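Ice-binding protein (Flavobacteriaceae bacterium, PDB 5UYT) probably binds to ice crystals and restrains their growth, as a multi-domain bacterial antifreeze protein built from right-handed beta-helices. Local coordinates at residues T225-N230 with T270-A275. Residues are numbered along the deposited sequence; the frame is centred on the assembly and turned at random.
Sequences TIFSGN and TSTAQA
Phe227 reaches from strand 224-228 to the first turns of helix 270-288 and meets Ala275 and Thr272 there. The main apolar contact is a CH-pi interaction: Ala275 CB lies over one face of the Phe227 ring, 4.0 Å from its centroid. It stands 22° off the ring normal, displaced toward the rim, and its nearest ring atom is Phe227 CZ at 3.7 Å. The bond from CA to CB of Phe227 already points toward 270-275, and CG anti to the backbone N (chi1 176°) sets the ring with CZ and CE1 against Thr272 and Ala275. Thr272 borders the ring edge instead, its CB 3.9 Å from Phe227 CE1. Tyr224 packs edge-to-face with Phe227, and Ala276 and Leu279 extend the helix surface it touches. The backbone adds a polar touch, Thr272 O coming within 3.4 Å of Phe227 CZ near the ring plane, an approach in which the carbonyl oxygen faces the slightly positive C-H rim. The hydroxyl of Thr272 lies farther from the ring than its CB, and OG1 is hydrogen-bonded to Asn248 OD1 and to the backbone N of Asp269. A leucine here has neither the flat face nor the ring edge, and would probably leave Ala275 CB without its CH-pi partner and a gap beside Thr272 O. The chemistry is thus that of a buried, largely apolar seam: the Phe227 ring, with Tyr224 beside it, packs the start of helix 270-288 against the beta-helix through dispersion and weak C-H contacts.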
loop_
_atom_site.group_PDB
_atom_site.type_symbol
_atom_site.label_atom_id
_atom_site.label_comp_id
_atom_site.label_asym_id
_atom_site.label_seq_id
_atom_site.Cartn_x
_atom_site.Cartn_y
_atom_site.Cartn_z
ATOM N N THR A 225 -24.479 -10.274 5.659
ATOM C CA THR A 225 -23.930 -9.043 5.194
ATOM C C THR A 225 -23.920 -7.996 6.302
ATOM O O THR A 225 -23.020 -7.155 6.333
ATOM C CB THR A 225 -24.720 -8.574 3.964
ATOM O OG1 THR A 225 -24.665 -9.620 2.982
ATOM C CG2 THR A 225 -24.142 -7.278 3.371
ATOM N N ILE A 226 -24.954 -7.977 7.151
ATOM C CA ILE A 226 -25.019 -7.052 8.291
ATOM C C ILE A 226 -25.420 -7.918 9.482
ATOM O O ILE A 226 -26.505 -8.545 9.457
ATOM C CB ILE A 226 -26.095 -5.956 8.094
ATOM C CG1 ILE A 226 -25.887 -5.220 6.765
ATOM C CG2 ILE A 226 -26.113 -4.984 9.275
ATOM C CD1 ILE A 226 -24.686 -4.299 6.717
ATOM N N PHE A 227 -24.564 -7.982 10.488
ATOM C CA PHE A 227 -24.809 -8.911 11.595
ATOM C C PHE A 227 -24.214 -8.416 12.897
ATOM O O PHE A 227 -23.055 -7.975 12.921
ATOM C CB PHE A 227 -24.260 -10.312 11.258
ATOM C CG PHE A 227 -24.388 -11.293 12.398
ATOM C CD1 PHE A 227 -25.604 -11.910 12.662
ATOM C CD2 PHE A 227 -23.302 -11.587 13.233
ATOM C CE1 PHE A 227 -25.735 -12.821 13.729
ATOM C CE2 PHE A 227 -23.436 -12.488 14.304
ATOM C CZ PHE A 227 -24.659 -13.106 14.546
ATOM N N SER A 228 -25.001 -8.503 13.977
ATOM C CA SER A 228 -24.465 -8.296 15.337
ATOM C C SER A 228 -24.576 -9.568 16.165
ATOM O O SER A 228 -25.635 -10.217 16.187
ATOM C CB SER A 228 -25.191 -7.170 16.104
ATOM O OG SER A 228 -24.572 -7.042 17.407
ATOM N N GLY A 229 -23.499 -9.920 16.856
ATOM C CA GLY A 229 -23.603 -10.962 17.894
ATOM C C GLY A 229 -24.453 -10.550 19.085
ATOM O O GLY A 229 -24.944 -11.420 19.848
ATOM N N ASN A 230 -24.611 -9.241 19.309
ATOM C CA ASN A 230 -25.333 -8.764 20.512
ATOM C C ASN A 230 -25.698 -7.288 20.362
ATOM O O ASN A 230 -24.807 -6.429 20.420
ATOM C CB ASN A 230 -24.467 -8.971 21.778
ATOM C CG ASN A 230 -25.214 -8.689 23.067
ATOM O OD1 ASN A 230 -26.162 -7.920 23.112
ATOM N ND2 ASN A 230 -24.793 -9.341 24.126
ATOM N N THR A 270 -31.470 -20.248 15.285
ATOM C CA THR A 270 -30.287 -21.129 15.217
ATOM C C THR A 270 -29.177 -20.583 14.277
ATOM O O THR A 270 -27.957 -20.782 14.530
ATOM C CB THR A 270 -30.658 -22.584 14.855
ATOM O OG1 THR A 270 -31.168 -22.603 13.520
ATOM C CG2 THR A 270 -31.732 -23.053 15.779
ATOM N N SER A 271 -29.597 -19.936 13.191
ATOM C CA SER A 271 -28.654 -19.342 12.244
ATOM C C SER A 271 -27.860 -18.181 12.867
ATOM O O SER A 271 -26.643 -18.102 12.691
ATOM C CB SER A 271 -29.377 -18.872 10.973
ATOM O OG SER A 271 -28.487 -18.170 10.124
ATOM N N THR A 272 -28.541 -17.272 13.574
ATOM C CA THR A 272 -27.822 -16.167 14.227
ATOM C C THR A 272 -26.892 -16.705 15.336
ATOM O O THR A 272 -25.834 -16.136 15.563
ATOM C CB THR A 272 -28.753 -15.062 14.789
ATOM O OG1 THR A 272 -29.531 -15.580 15.872
ATOM C CG2 THR A 272 -29.667 -14.495 13.683
ATOM N N ALA A 273 -27.295 -17.788 16.022
ATOM C CA ALA A 273 -26.458 -18.360 17.076
ATOM C C ALA A 273 -25.157 -18.909 16.491
ATOM O O ALA A 273 -24.067 -18.672 17.052
ATOM C CB ALA A 273 -27.217 -19.432 17.889
ATOM N N GLN A 274 -25.262 -19.598 15.353
ATOM C CA GLN A 274 -24.093 -20.182 14.692
ATOM C C GLN A 274 -23.212 -19.099 14.091
ATOM O O GLN A 274 -21.962 -19.184 14.154
ATOM C CB GLN A 274 -24.496 -21.211 13.620
ATOM C CG GLN A 274 -23.299 -21.902 12.951
ATOM C CD GLN A 274 -22.476 -22.751 13.917
ATOM O OE1 GLN A 274 -23.014 -23.452 14.762
ATOM N NE2 GLN A 274 -21.161 -22.698 13.777
ATOM N N ALA A 275 -23.857 -18.082 13.508
ATOM C CA ALA A 275 -23.117 -16.935 12.987
ATOM C C ALA A 275 -22.330 -16.234 14.109
ATOM O O ALA A 275 -21.197 -15.810 13.887
ATOM C CB ALA A 275 -24.034 -15.959 12.275
#